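PDB 3N6X: putative glutathionylspermidine synthase from Methylobacillus flagellatus, which is of unproven function but, as a circularly permuted ATP-grasp protein, probably acts as an ATP-dependent ligase, perhaps of the glutathionylspermidine synthase type. Local coordinates for residues 96-101 and 330-335; 161-165 and 315-320; 164-168 and 274-278. One frame throughout, in Å; residues are numbered along the deposited sequence.

Interaction 1: 96-101 and 330-335; sequences KALNMF and MIRFYL
Two helical segments, 96-101 inside helix 81-105 and 330-335 at the end of helix 327-335, cross at 72° with their axes 8.9 Å apart at closest approach. Both keep regular helical angles until L335, which relaxes to phi/psi -106/-12. The small A97 sits at the crossing, its CA 5.2 Å from I331 CA; A97 CB lies 3.7 Å from I331 CG1, 4.0 Å from L335 CD1 and 4.1 Å from M330 CB. M330, a selenomethionine in mtt, runs out straight to F101 (chi1 t): M330 CE makes a CH-pi contact over the ring face, 3.6 Å from the F101 centroid, and M330 SE an oblique Met-aromatic contact at 4.2 Å. M330 SE also meets L98 CD2 at 3.9 Å. Y334 (chi1 m, chi2 -67°) lays its ring against the other helix, so that M100 CB makes a CH-pi contact 4.3 Å from its centroid; its hydroxyl is hydrogen-bonded to D104. Selenomethionine M100 (mtp) turns SE to within 3.7 Å of L335 CD2, where L335 is mt. The arrangement is an apolar helix-helix crossing within the ATP-grasp region, with alanine at the close point and a Met-aromatic pair at one flank.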
loop_
_atom_site.group_PDB
_atom_site.type_symbol
_atom_site.label_atom_id
_atom_site.label_comp_id
_atom_site.label_asym_id
_atom_site.label_seq_id
_atom_site.Cartn_x
_atom_site.Cartn_y
_atom_site.Cartn_z
ATOM N N LYS A 96 8.044 5.642 -10.701
ATOM C CA LYS A 96 8.479 6.720 -11.613
ATOM C C LYS A 96 7.608 6.754 -12.855
ATOM O O LYS A 96 7.155 7.820 -13.246
ATOM C CB LYS A 96 9.961 6.590 -11.998
ATOM C CG LYS A 96 10.915 7.048 -10.896
ATOM C CD LYS A 96 12.369 6.705 -11.242
ATOM C CE LYS A 96 13.357 7.449 -10.372
ATOM N NZ LYS A 96 14.757 7.014 -10.639
ATOM N N ALA A 97 7.319 5.587 -13.436
ATOM C CA ALA A 97 6.480 5.477 -14.643
ATOM C C ALA A 97 5.028 5.898 -14.351
ATOM O O ALA A 97 4.418 6.571 -15.169
ATOM C CB ALA A 97 6.518 4.056 -15.180
ATOM N N LEU A 98 4.512 5.564 -13.150
ATOM C CA LEU A 98 3.160 5.952 -12.723
ATOM C C LEU A 98 3.027 7.479 -12.585
ATOM O O LEU A 98 2.033 8.046 -13.050
ATOM C CB LEU A 98 2.764 5.237 -11.419
ATOM C CG LEU A 98 2.321 3.755 -11.579
ATOM C CD1 LEU A 98 2.359 3.020 -10.237
ATOM C CD2 LEU A 98 0.908 3.652 -12.184
ATOM N N ASN A 99 4.070 8.148 -12.030
ATOM C CA ASN A 99 4.113 9.615 -11.904
ATOM C C ASN A 99 4.281 10.297 -13.251
ATOM O O ASN A 99 3.698 11.347 -13.474
ATOM C CB ASN A 99 5.218 10.062 -10.925
ATOM C CG ASN A 99 4.730 10.145 -9.495
ATOM O OD1 ASN A 99 3.665 10.710 -9.206
ATOM N ND2 ASN A 99 5.459 9.530 -8.576
HETATM N N MSE A 100 5.074 9.705 -14.152
HETATM C CA MSE A 100 5.246 10.247 -15.497
HETATM C C MSE A 100 3.965 10.054 -16.333
HETATM O O MSE A 100 3.597 10.939 -17.106
HETATM C CB MSE A 100 6.452 9.621 -16.174
HETATM C CG MSE A 100 7.753 10.040 -15.526
HETATM SE SE MSE A 100 9.268 9.171 -16.308
HETATM C CE MSE A 100 9.409 10.314 -17.875
ATOM N N PHE A 101 3.249 8.939 -16.103
ATOM C CA PHE A 101 1.955 8.677 -16.737
ATOM C C PHE A 101 0.943 9.745 -16.324
ATOM O O PHE A 101 0.268 10.307 -17.185
ATOM C CB PHE A 101 1.430 7.274 -16.366
ATOM C CG PHE A 101 -0.023 7.068 -16.724
ATOM C CD1 PHE A 101 -0.418 6.947 -18.056
ATOM C CD2 PHE A 101 -1.000 7.028 -15.737
ATOM C CE1 PHE A 101 -1.767 6.796 -18.392
ATOM C CE2 PHE A 101 -2.353 6.889 -16.071
ATOM C CZ PHE A 101 -2.729 6.760 -17.398
HETATM N N MSE A 330 3.658 1.527 -19.570
HETATM C CA MSE A 330 4.109 2.859 -19.118
HETATM C C MSE A 330 5.620 2.831 -18.877
HETATM O O MSE A 330 6.307 3.782 -19.213
HETATM C CB MSE A 330 3.421 3.264 -17.823
HETATM C CG MSE A 330 1.920 3.452 -17.935
HETATM SE SE MSE A 330 1.194 3.706 -16.112
HETATM C CE MSE A 330 -0.635 3.435 -16.523
ATOM N N ILE A 331 6.124 1.758 -18.232
ATOM C CA ILE A 331 7.559 1.613 -17.952
ATOM C C ILE A 331 8.366 1.634 -19.277
ATOM O O ILE A 331 9.276 2.439 -19.413
ATOM C CB ILE A 331 7.863 0.358 -17.071
ATOM C CG1 ILE A 331 7.254 0.505 -15.655
ATOM C CG2 ILE A 331 9.381 0.083 -16.997
ATOM C CD1 ILE A 331 6.942 -0.836 -14.947
ATOM N N ARG A 332 7.942 0.844 -20.275
ATOM C CA ARG A 332 8.573 0.820 -21.609
ATOM C C ARG A 332 8.477 2.170 -22.298
ATOM O O ARG A 332 9.482 2.662 -22.789
ATOM C CB ARG A 332 7.942 -0.274 -22.492
ATOM C CG ARG A 332 8.064 -1.659 -21.902
ATOM C CD ARG A 332 7.523 -2.721 -22.812
ATOM N NE ARG A 332 7.938 -4.043 -22.356
ATOM C CZ ARG A 332 7.132 -4.923 -21.777
ATOM N NH1 ARG A 332 5.834 -4.669 -21.659
ATOM N NH2 ARG A 332 7.606 -6.079 -21.348
ATOM N N PHE A 333 7.282 2.806 -22.284
ATOM C CA PHE A 333 7.070 4.096 -22.955
ATOM C C PHE A 333 7.844 5.269 -22.304
ATOM O O PHE A 333 8.532 6.004 -23.005
ATOM C CB PHE A 333 5.560 4.414 -23.073
ATOM C CG PHE A 333 5.232 5.670 -23.861
ATOM C CD1 PHE A 333 5.243 5.662 -25.258
ATOM C CD2 PHE A 333 4.900 6.858 -23.209
ATOM C CE1 PHE A 333 4.933 6.820 -25.986
ATOM C CE2 PHE A 333 4.594 8.011 -23.937
ATOM C CZ PHE A 333 4.615 7.985 -25.324
ATOM N N TYR A 334 7.716 5.457 -20.986
ATOM C CA TYR A 334 8.337 6.602 -20.315
ATOM C C TYR A 334 9.778 6.430 -19.994
ATOM O O TYR A 334 10.517 7.420 -19.971
ATOM C CB TYR A 334 7.557 6.994 -19.038
ATOM C CG TYR A 334 6.133 7.410 -19.337
ATOM C CD1 TYR A 334 5.861 8.574 -20.053
ATOM C CD2 TYR A 334 5.058 6.627 -18.932
ATOM C CE1 TYR A 334 4.550 8.954 -20.341
ATOM C CE2 TYR A 334 3.753 6.966 -19.261
ATOM C CZ TYR A 334 3.500 8.133 -19.961
ATOM O OH TYR A 334 2.208 8.480 -20.240
ATOM N N LEU A 335 10.183 5.207 -19.633
ATOM C CA LEU A 335 11.541 4.979 -19.161
ATOM C C LEU A 335 12.434 4.266 -20.168
ATOM O O LEU A 335 13.643 4.200 -19.954
ATOM C CB LEU A 335 11.518 4.221 -17.825
ATOM C CG LEU A 335 10.725 4.880 -16.692
ATOM C CD1 LEU A 335 10.521 3.907 -15.552
ATOM C CD2 LEU A 335 11.433 6.129 -16.184
#

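Interaction 2: 161-165 and 315-320; sequences EDNLR and TGVADD. With GOL (glycerol), chain S; SO4 (sulfate ion), chain B.
D319, R165 and L164 carry this contact, in which the end of strand 157-163 and the loop after it meet the short, weakly bonded helix 316-319. Segment 161-163 is extended; L164 breaks from it at phi/psi -120/4 and R165 turns further at -88/-76. In CA register, D162 faces D319 at 5.4 Å and R165 faces G316 at 6.0 Å. D319, with chi1 p and chi2 -8°, uses both carboxylate oxygens: OD2 accepts from L164 N at 2.8 Å with an N-H...O angle of 168°, and OD1 forms a salt bridge with R165 NE at 2.8 Å. The R165 chain (chi1 m, chi2 and chi3 t) is extended, so that NH2 also reaches D319 OD1 at 3.2 Å and, weakly, G316 O at 3.1 Å. L164, mt, presses CD1 to 3.5 Å from A318 CB, while its carbonyl O accepts from T315 OG1 (chi1 p) at 2.8 Å and also from N311. Water 1 joins D162 N (3.0 Å) to D319 O (3.1 Å), water 2 donates to D162 OD2 and A318 O, each at 2.7 Å, and water 3 joins R165 NH2 (2.9 Å) to D320 OD1 (2.8 Å); D162 OD1 is salt-bridged to R94. One aspartate thus ties L164 N and the R165 side chain to helix 316-319. R165 N donates to a sulfate O2 at 2.7 Å, and glycerol O3 to D319 O at 2.9 Å, consistent with a polar pocket; whether it is the substrate or nucleotide site is not established.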
loop_
_atom_site.group_PDB
_atom_site.type_symbol
_atom_site.label_atom_id
_atom_site.label_comp_id
_atom_site.label_asym_id
_atom_site.label_seq_id
_atom_site.Cartn_x
_atom_site.Cartn_y
_atom_site.Cartn_z
ATOM N N GLU A 161 -1.300 -4.884 -6.930
ATOM C CA GLU A 161 -2.076 -3.647 -6.984
ATOM C C GLU A 161 -1.204 -2.453 -6.636
ATOM O O GLU A 161 -0.264 -2.587 -5.854
ATOM C CB GLU A 161 -3.230 -3.745 -5.952
ATOM C CG GLU A 161 -4.346 -2.732 -6.125
ATOM C CD GLU A 161 -5.512 -2.924 -5.173
ATOM O OE1 GLU A 161 -5.329 -3.591 -4.128
ATOM O OE2 GLU A 161 -6.613 -2.406 -5.475
ATOM N N ASP A 162 -1.565 -1.263 -7.155
ATOM C CA ASP A 162 -0.902 -0.001 -6.819
ATOM C C ASP A 162 -1.847 0.820 -5.908
ATOM O O ASP A 162 -3.060 0.708 -6.048
ATOM C CB ASP A 162 -0.551 0.783 -8.105
ATOM C CG ASP A 162 0.378 0.027 -9.057
ATOM O OD1 ASP A 162 1.549 -0.212 -8.681
ATOM O OD2 ASP A 162 -0.060 -0.296 -10.190
ATOM N N ASN A 163 -1.297 1.587 -4.943
ATOM C CA ASN A 163 -2.111 2.418 -4.018
ATOM C C ASN A 163 -1.581 3.836 -4.020
ATOM O O ASN A 163 -0.568 4.110 -3.377
ATOM C CB ASN A 163 -2.099 1.840 -2.595
ATOM C CG ASN A 163 -2.552 0.412 -2.518
ATOM O OD1 ASN A 163 -3.751 0.115 -2.494
ATOM N ND2 ASN A 163 -1.595 -0.508 -2.497
ATOM N N LEU A 164 -2.250 4.737 -4.768
ATOM C CA LEU A 164 -1.761 6.091 -5.013
ATOM C C LEU A 164 -2.688 7.203 -4.513
ATOM O O LEU A 164 -2.433 8.379 -4.799
ATOM C CB LEU A 164 -1.513 6.282 -6.543
ATOM C CG LEU A 164 -0.814 5.145 -7.306
ATOM C CD1 LEU A 164 -0.925 5.362 -8.794
ATOM C CD2 LEU A 164 0.636 5.039 -6.927
ATOM N N ARG A 165 -3.789 6.849 -3.847
ATOM C CA ARG A 165 -4.776 7.838 -3.400
ATOM C C ARG A 165 -4.420 8.404 -2.010
ATOM O O ARG A 165 -3.909 9.532 -1.924
ATOM C CB ARG A 165 -6.206 7.249 -3.463
ATOM C CG ARG A 165 -6.649 7.002 -4.912
ATOM C CD ARG A 165 -7.819 6.062 -5.033
ATOM N NE ARG A 165 -7.850 5.438 -6.353
ATOM C CZ ARG A 165 -8.949 4.989 -6.946
ATOM N NH1 ARG A 165 -10.127 5.100 -6.348
ATOM N NH2 ARG A 165 -8.881 4.441 -8.150
ATOM N N THR A 315 -4.959 11.368 -8.865
ATOM C CA THR A 315 -4.040 10.222 -8.991
ATOM C C THR A 315 -4.793 8.909 -9.220
ATOM O O THR A 315 -4.189 7.929 -9.664
ATOM C CB THR A 315 -3.117 10.099 -7.765
ATOM O OG1 THR A 315 -3.917 9.860 -6.606
ATOM C CG2 THR A 315 -2.230 11.320 -7.572
ATOM N N GLY A 316 -6.094 8.895 -8.882
ATOM C CA GLY A 316 -6.944 7.711 -8.972
ATOM C C GLY A 316 -7.008 7.067 -10.346
ATOM O O GLY A 316 -7.290 5.874 -10.455
ATOM N N VAL A 317 -6.763 7.856 -11.413
ATOM C CA VAL A 317 -6.771 7.341 -12.773
ATOM C C VAL A 317 -5.614 6.335 -13.009
ATOM O O VAL A 317 -5.747 5.450 -13.847
ATOM C CB VAL A 317 -6.824 8.481 -13.836
ATOM C CG1 VAL A 317 -5.501 9.250 -13.916
ATOM C CG2 VAL A 317 -7.222 7.941 -15.205
ATOM N N ALA A 318 -4.519 6.434 -12.222
ATOM C CA ALA A 318 -3.351 5.551 -12.374
ATOM C C ALA A 318 -3.447 4.223 -11.583
ATOM O O ALA A 318 -2.826 3.232 -11.982
ATOM C CB ALA A 318 -2.085 6.292 -12.008
ATOM N N ASP A 319 -4.198 4.195 -10.478
ATOM C CA ASP A 319 -4.316 2.957 -9.716
ATOM C C ASP A 319 -5.689 2.295 -9.831
ATOM O O ASP A 319 -5.937 1.289 -9.171
ATOM C CB ASP A 319 -3.887 3.144 -8.251
ATOM C CG ASP A 319 -4.803 4.030 -7.437
ATOM O OD1 ASP A 319 -5.710 4.651 -8.032
ATOM O OD2 ASP A 319 -4.585 4.139 -6.214
ATOM N N ASP A 320 -6.562 2.826 -10.714
ATOM C CA ASP A 320 -7.848 2.206 -11.038
ATOM C C ASP A 320 -7.617 0.818 -11.685
ATOM O O ASP A 320 -6.667 0.640 -12.448
ATOM C CB ASP A 320 -8.655 3.089 -12.002
ATOM C CG ASP A 320 -10.041 2.537 -12.277
ATOM O OD1 ASP A 320 -10.942 2.752 -11.437
ATOM O OD2 ASP A 320 -10.202 1.819 -13.288
HETATM C C1 GOL S . -7.167 2.296 -4.652
HETATM O O1 GOL S . -5.931 2.879 -4.259
HETATM C C2 GOL S . -6.910 1.374 -5.851
HETATM O O2 GOL S . -6.026 0.274 -5.492
HETATM C C3 GOL S . -8.242 0.858 -6.393
HETATM O O3 GOL S . -7.961 0.063 -7.557
HETATM S S SO4 B . -5.162 4.006 -1.443
HETATM O O1 SO4 B . -4.363 3.028 -0.730
HETATM O O2 SO4 B . -4.404 4.546 -2.552
HETATM O O3 SO4 B . -6.366 3.360 -1.920
HETATM O O4 SO4 B . -5.546 5.062 -0.550
HETATM O O HOH W 1 -3.623 -0.718 -9.338
HETATM O O HOH W 2 -2.287 0.634 -11.311
HETATM O O HOH W 3 -11.405 3.047 -8.737
#

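Interaction 3: 164-168 and 274-278. With SO4 (sulfate ion), chain B.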
loop_
_atom_site.group_PDB
_atom_site.type_symbol
_atom_site.label_atom_id
_atom_site.label_comp_id
_atom_site.label_asym_id
_atom_site.label_seq_id
_atom_site.Cartn_x
_atom_site.Cartn_y
_atom_site.Cartn_z
ATOM N N LEU A 164 -2.250 4.737 -4.768
ATOM C CA LEU A 164 -1.761 6.091 -5.013
ATOM C C LEU A 164 -2.688 7.203 -4.513
ATOM O O LEU A 164 -2.433 8.379 -4.799
ATOM C CB LEU A 164 -1.513 6.282 -6.543
ATOM C CG LEU A 164 -0.814 5.145 -7.306
ATOM C CD1 LEU A 164 -0.925 5.362 -8.794
ATOM C CD2 LEU A 164 0.636 5.039 -6.927
ATOM N N ARG A 165 -3.789 6.849 -3.847
ATOM C CA ARG A 165 -4.776 7.838 -3.400
ATOM C C ARG A 165 -4.420 8.404 -2.010
ATOM O O ARG A 165 -3.909 9.532 -1.924
ATOM C CB ARG A 165 -6.206 7.249 -3.463
ATOM C CG ARG A 165 -6.649 7.002 -4.912
ATOM C CD ARG A 165 -7.819 6.062 -5.033
ATOM N NE ARG A 165 -7.850 5.438 -6.353
ATOM C CZ ARG A 165 -8.949 4.989 -6.946
ATOM N NH1 ARG A 165 -10.127 5.100 -6.348
ATOM N NH2 ARG A 165 -8.881 4.441 -8.150
ATOM N N THR A 166 -4.650 7.618 -0.939
ATOM C CA THR A 166 -4.240 7.965 0.445
ATOM C C THR A 166 -3.624 6.674 1.076
ATOM O O THR A 166 -4.225 6.104 2.006
ATOM C CB THR A 166 -5.465 8.492 1.284
ATOM O OG1 THR A 166 -6.492 7.493 1.290
ATOM C CG2 THR A 166 -6.022 9.830 0.766
ATOM N N PRO A 167 -2.528 6.091 0.467
ATOM C CA PRO A 167 -1.999 4.802 0.973
ATOM C C PRO A 167 -1.789 4.761 2.483
ATOM O O PRO A 167 -1.350 5.752 3.087
ATOM C CB PRO A 167 -0.687 4.616 0.192
ATOM C CG PRO A 167 -0.383 5.952 -0.379
ATOM C CD PRO A 167 -1.697 6.599 -0.640
ATOM N N SER A 168 -2.142 3.629 3.099
ATOM C CA SER A 168 -2.056 3.481 4.551
ATOM C C SER A 168 -1.345 2.195 4.958
ATOM O O SER A 168 -1.097 1.334 4.117
ATOM C CB SER A 168 -3.451 3.529 5.165
ATOM O OG SER A 168 -4.275 2.510 4.620
ATOM N N TYR A 274 -0.632 17.480 3.496
ATOM C CA TYR A 274 -0.584 16.045 3.333
ATOM C C TYR A 274 -2.020 15.603 3.518
ATOM O O TYR A 274 -2.534 15.631 4.636
ATOM C CB TYR A 274 0.370 15.427 4.383
ATOM C CG TYR A 274 0.360 13.913 4.490
ATOM C CD1 TYR A 274 0.053 13.115 3.389
ATOM C CD2 TYR A 274 0.787 13.278 5.651
ATOM C CE1 TYR A 274 0.031 11.724 3.487
ATOM C CE2 TYR A 274 0.803 11.885 5.751
ATOM C CZ TYR A 274 0.412 11.111 4.670
ATOM O OH TYR A 274 0.416 9.735 4.771
ATOM N N ARG A 275 -2.736 15.387 2.400
ATOM C CA ARG A 275 -4.167 15.081 2.487
ATOM C C ARG A 275 -4.467 13.616 2.731
ATOM O O ARG A 275 -3.988 12.747 1.994
ATOM C CB ARG A 275 -4.974 15.653 1.280
ATOM C CG ARG A 275 -4.568 15.122 -0.083
ATOM C CD ARG A 275 -5.768 14.775 -0.943
ATOM N NE ARG A 275 -5.360 14.163 -2.210
ATOM C CZ ARG A 275 -5.664 12.917 -2.570
ATOM N NH1 ARG A 275 -6.422 12.159 -1.786
ATOM N NH2 ARG A 275 -5.233 12.428 -3.729
ATOM N N ARG A 276 -5.239 13.334 3.783
ATOM C CA ARG A 276 -5.689 11.978 4.063
ATOM C C ARG A 276 -7.213 11.912 3.896
ATOM O O ARG A 276 -7.902 11.146 4.568
ATOM C CB ARG A 276 -5.198 11.485 5.444
ATOM C CG ARG A 276 -3.664 11.276 5.519
ATOM C CD ARG A 276 -3.143 10.147 4.610
ATOM N NE ARG A 276 -3.654 8.833 5.019
ATOM C CZ ARG A 276 -2.991 7.984 5.793
ATOM N NH1 ARG A 276 -1.762 8.272 6.205
ATOM N NH2 ARG A 276 -3.545 6.834 6.153
ATOM N N ILE A 277 -7.720 12.733 2.983
ATOM C CA ILE A 277 -9.131 12.808 2.600
ATOM C C ILE A 277 -9.208 12.524 1.090
ATOM O O ILE A 277 -8.297 12.912 0.362
ATOM C CB ILE A 277 -9.703 14.224 2.947
ATOM C CG1 ILE A 277 -9.678 14.477 4.469
ATOM C CG2 ILE A 277 -11.095 14.411 2.387
ATOM C CD1 ILE A 277 -10.312 15.749 4.920
ATOM N N ASP A 278 -10.279 11.845 0.619
ATOM C CA ASP A 278 -10.450 11.579 -0.818
ATOM C C ASP A 278 -10.694 12.870 -1.576
ATOM O O ASP A 278 -11.295 13.797 -1.025
ATOM C CB ASP A 278 -11.621 10.619 -1.052
ATOM C CG ASP A 278 -11.342 9.183 -0.654
ATOM O OD1 ASP A 278 -10.216 8.690 -0.937
ATOM O OD2 ASP A 278 -12.271 8.523 -0.134
HETATM S S SO4 B . -5.162 4.006 -1.443
HETATM O O1 SO4 B . -4.363 3.028 -0.730
HETATM O O2 SO4 B . -4.404 4.546 -2.552
HETATM O O3 SO4 B . -6.366 3.360 -1.920
HETATM O O4 SO4 B . -5.546 5.062 -0.550
HETATM O O HOH W 4 -2.850 11.415 -0.072
HETATM O O HOH W 5 -0.776 8.406 2.773
#
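Two arginines face the loop 164-168, yet direct polar bonding between the segments is missing and two waters do the joining. Water 4 donates to R165 O at 2.8 Å and to R275 O at 2.7 Å; water 5 donates to P167 O at 2.7 Å and lies 2.7 Å from Y274 OH. The guanidinium groups are largely held by other partners, but R276 NE is buried with none. R275 NH1 donates to I277 O at 2.9 Å. R275 NE is bound to N311 O, and R276 NH2 is salt-bridged to E234. R276 NH1 donates to Y274 OH at 3.0 Å. The contact sets the loop between strand 157-163 and helix 170-183 of the ATP-grasp family region against the end of strand 268-275, which belongs to a different sheet. T166 CA is 5.6 Å from R276 CA. The loop sets both carbon and carbonyl oxygens against the arginines, without hydrogen bonds: T166 CG2 lies 3.5 Å from R275 NH1, S168 CB 3.5 Å from R276 NH2, R165 O 3.6 Å from R275 NH1, and P167 O, over the guanidinium face of the coiled R276 (mmm), 3.9 Å from R276 CZ. Beside T166 the loop cradles a sulfate: O2 accepts from R165 N and O4 from T166 N, each at 2.7 Å, and T166 OG1 donates to O4 at 3.2 Å.

From the N terminus, helix 81-105 comes first, and its 96-101 segment opens the largest loop, closed by 330-335 in interaction 1. Inside that loop, the end of strand 157-163 and the loop after it start interaction 2, and the loop starts interaction 3; they share L164 and R165. The chain closes first at 274-278 (interaction 3), then at 315-320 (interaction 2). Interactions 2 and 3 are therefore both nested within interaction 1, and both touch the same sulfate. L98 and F101 of interaction 1 pack on A318 of interaction 2, and L98 also meets L164. Together the three connect helices 81-105 and 327-335, the sheet containing 157-163, and the separate sheet containing 268-275.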